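Local coordinates for CheC-like superfamily protein (Shewanella oneidensis, PDB 3H2D), which probably acts as a CheX-type chemotaxis phosphatase, removing the phosphoryl group from the phosphorylated response regulator CheY, at the interface of chains A and B. Residues are numbered along the deposited sequence; one frame, centred on the assembly and turned at random. Chains: chain A/B, CheC-like superfamily protein.

Contact 1: the interface of chains A and B. Residues chain A 55-57, 129-131, 154; chain B 116-117.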
# COMPACT_ATOMS: atom_id res chain seq x y z
N LYS A 55 12.10 6.96 -6.97
CA LYS A 55 11.27 6.33 -5.96
C LYS A 55 10.05 5.81 -6.62
O LYS A 55 9.71 6.24 -7.70
CB LYS A 55 10.95 7.30 -4.84
CG LYS A 55 10.34 8.59 -5.24
CD LYS A 55 10.13 9.54 -3.99
CE LYS A 55 11.40 9.80 -3.19
NZ LYS A 55 11.14 10.54 -1.92
N GLY A 56 9.40 4.87 -5.99
CA GLY A 56 8.26 4.27 -6.56
C GLY A 56 7.60 3.23 -5.71
O GLY A 56 7.78 3.15 -4.48
N SER A 57 6.78 2.43 -6.39
CA SER A 57 5.83 1.57 -5.74
C SER A 57 5.48 0.34 -6.57
O SER A 57 5.54 0.34 -7.81
CB SER A 57 4.57 2.36 -5.45
OG SER A 57 4.03 2.93 -6.63
N HIS A 129 -1.69 3.90 -8.19
CA HIS A 129 -0.35 4.40 -7.89
C HIS A 129 -0.25 5.86 -8.30
O HIS A 129 -0.59 6.24 -9.42
CB HIS A 129 0.74 3.59 -8.60
CG HIS A 129 0.82 2.17 -8.17
ND1 HIS A 129 1.96 1.65 -7.61
CD2 HIS A 129 -0.09 1.18 -8.17
CE1 HIS A 129 1.76 0.38 -7.32
NE2 HIS A 129 0.52 0.06 -7.64
N LYS A 130 0.24 6.69 -7.39
CA LYS A 130 0.25 8.13 -7.59
C LYS A 130 1.64 8.74 -7.92
O LYS A 130 1.76 9.94 -8.20
CB LYS A 130 -0.35 8.82 -6.35
CG LYS A 130 -1.75 8.35 -6.01
CD LYS A 130 -2.73 8.73 -7.13
CE LYS A 130 -4.08 8.12 -6.92
NZ LYS A 130 -5.08 8.62 -7.93
N ALA A 131 2.68 7.93 -7.94
CA ALA A 131 3.97 8.39 -8.43
C ALA A 131 3.84 9.14 -9.75
O ALA A 131 3.05 8.77 -10.62
CB ALA A 131 4.95 7.20 -8.59
N GLU A 154 9.10 7.14 -10.27
CA GLU A 154 9.07 8.58 -10.50
C GLU A 154 10.50 9.03 -10.55
O GLU A 154 11.25 8.64 -9.65
CB GLU A 154 8.35 9.15 -9.29
CG GLU A 154 8.62 10.51 -8.93
CD GLU A 154 7.75 10.93 -7.74
OE1 GLU A 154 8.38 11.23 -6.70
OE2 GLU A 154 6.47 10.94 -7.86
N THR B 116 6.38 6.53 -2.80
CA THR B 116 5.30 7.25 -3.43
C THR B 116 3.93 6.64 -3.02
O THR B 116 3.84 5.46 -2.76
CB THR B 116 5.46 7.25 -4.93
OG1 THR B 116 5.53 5.90 -5.40
CG2 THR B 116 6.70 8.01 -5.36
N PRO B 117 2.87 7.47 -2.99
CA PRO B 117 1.63 6.96 -2.46
C PRO B 117 0.95 5.94 -3.36
O PRO B 117 1.04 6.01 -4.57
CB PRO B 117 0.73 8.19 -2.38
CG PRO B 117 1.65 9.33 -2.41
CD PRO B 117 2.74 8.89 -3.34
O HOH W 1 2.98 5.31 -6.38

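Contact 2: the interface of chains A and B. Residues chain A 87, 117-119; chain B 128-130.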
# COMPACT_ATOMS: atom_id res chain seq x y z
N THR A 87 -3.07 -13.40 4.21
CA THR A 87 -2.43 -12.07 4.08
C THR A 87 -0.92 -12.21 4.37
O THR A 87 -0.12 -11.59 3.73
CB THR A 87 -3.07 -10.96 4.91
OG1 THR A 87 -2.93 -11.26 6.29
CG2 THR A 87 -4.57 -10.73 4.54
N PRO A 117 6.16 -4.49 3.44
CA PRO A 117 4.89 -4.70 2.78
C PRO A 117 3.67 -4.44 3.64
O PRO A 117 3.73 -4.55 4.86
CB PRO A 117 4.92 -6.17 2.38
CG PRO A 117 6.04 -6.76 3.02
CD PRO A 117 6.88 -5.75 3.70
N MSE A 118 2.60 -4.06 2.97
CA MSE A 118 1.29 -3.93 3.55
C MSE A 118 0.38 -4.78 2.69
O MSE A 118 0.59 -4.89 1.50
CB MSE A 118 0.81 -2.48 3.50
CG MSE A 118 1.52 -1.62 4.47
SE MSE A 118 1.14 0.30 4.37
CE MSE A 118 2.35 0.51 2.92
N VAL A 119 -0.64 -5.37 3.30
CA VAL A 119 -1.56 -6.21 2.59
C VAL A 119 -2.96 -5.68 2.83
O VAL A 119 -3.38 -5.49 4.00
CB VAL A 119 -1.41 -7.69 2.99
CG1 VAL A 119 -2.44 -8.57 2.23
CG2 VAL A 119 0.02 -8.18 2.73
N SER B 128 -3.15 -4.64 6.61
CA SER B 128 -2.30 -5.34 7.53
C SER B 128 -0.85 -5.02 7.16
O SER B 128 -0.43 -5.28 6.01
CB SER B 128 -2.57 -6.82 7.43
OG SER B 128 -1.61 -7.55 8.16
N HIS B 129 -0.11 -4.46 8.12
CA HIS B 129 1.33 -4.15 7.96
C HIS B 129 2.14 -5.35 8.36
O HIS B 129 1.93 -5.88 9.46
CB HIS B 129 1.71 -2.98 8.86
CG HIS B 129 1.06 -1.69 8.49
ND1 HIS B 129 1.79 -0.58 8.14
CD2 HIS B 129 -0.24 -1.37 8.34
CE1 HIS B 129 0.95 0.40 7.85
NE2 HIS B 129 -0.28 -0.06 7.93
N LYS B 130 3.08 -5.75 7.51
CA LYS B 130 3.82 -6.98 7.69
C LYS B 130 5.26 -6.80 8.15
O LYS B 130 5.94 -7.79 8.33
CB LYS B 130 3.72 -7.88 6.43
CG LYS B 130 2.28 -8.14 6.03
CD LYS B 130 1.58 -9.08 7.05
CE LYS B 130 0.19 -9.46 6.55
NZ LYS B 130 -0.63 -10.30 7.48

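Contact 1: the interface of chains A and B
The carboxylate of A:Glu154 turns one face to the methyl CG2 of B:Thr116, which sits above it at 3.9 Å from the carboxylate carbon CD and about equally far from both oxygens. The other flat group, the imidazole of A:His129, stands behind the contact, with the carbonyl carbon of A:Ser57 in plane at its edge and ND1 hydrogen-bonded to the A:Ser57 hydroxyl OG at 2.6 Å. That bond positions OG towards a bridging water at the chain boundary, 2.6 Å from the water oxygen. The same water lies 2.8 Å from B:Thr116 OG1 and 2.7 Å from the carbonyl O of B:Pro117, while the backbone N of A:Ala131 also bonds to it from chain A. Threonine suits this spot because its two branches do different work: with OG1 lodged between the backbone N and the carbonyl carbon (chi1 56°), the hydroxyl faces the water and CG2 turns towards the lysine stem, the alanine methyl and the carboxylate face. CG2 meets A:Lys55 CG, part of the aliphatic stem, at 3.7 Å, and A:Ala131 is small enough to bring its CB equally near to B:Thr116 CB. Proline, lacking an N-H, still offers its carbonyl, which serves both the water and a direct bond between chains: A:Lys130 N donates to B:Pro117 O over 3.0 Å, 163° at the hydrogen, the nitrogen tilted 22° from the carbonyl plane.

Contact 2: the interface of chains A and B
A:Val119 and B:Ser128 pair through their backbones as an antiparallel bridge, A:Val119 N donating to B:Ser128 O at 2.7 Å and B:Ser128 N returning a bond to A:Val119 O at 2.8 Å. Such bonding ignores side-chain identity, so any side-chain specificity probably comes from the groups on either face of the paired strands. On one face the selenomethionine A:Met118, standing in for methionine, runs alongside B:His129, both side chains pointing the same way: CG lies over the middle of the imidazole face, 3.9 Å from its centroid, and selenium meets CE1 at 3.5 Å. The long, flexible chain of methionine suits a flat aromatic face. On the opposite face B:Lys130 reaches across to helix 84-107, where its ammonium NZ donates to the hydroxyl OG1 of A:Thr87 at 2.8 Å. The two side chains cross at about a right angle. A bend at CB-CG (chi2 -71°), followed by extended outer torsions, carries the lysine past A:Val119, whose CG2 branch packs 4.0 Å from lysine CG. Lysine thus supplies both an apolar stem and a polar end, and an alanine here would probably leave A:Thr87 OG1 without this donor and open a gap beside A:Val119 CG2. Further back, B:Ser128 may help to orient the ammonium: OG, lying anti to the backbone N (chi1 171°), accepts a weak hydrogen bond from B:Lys130 NZ at 3.0 Å.

The C-alpha centres of contact 1 and contact 2 lie about 18 Å apart within one two-fold symmetric interface. Pro117, His129 and Lys130 take part in both, with the chains exchanged, so the strand 125-129 and the loop after it meet the segment leading into strand 118-122 twice over. Contact 1 adds strand 54-62 and the C-terminal end of chain A, with a bridging water; contact 2 adds helix 84-107 of the same chain. Because each chain gives and receives the same strand pairing, the two copies are tied together across the axis, consistent with a dimer, which the structure alone does not prove.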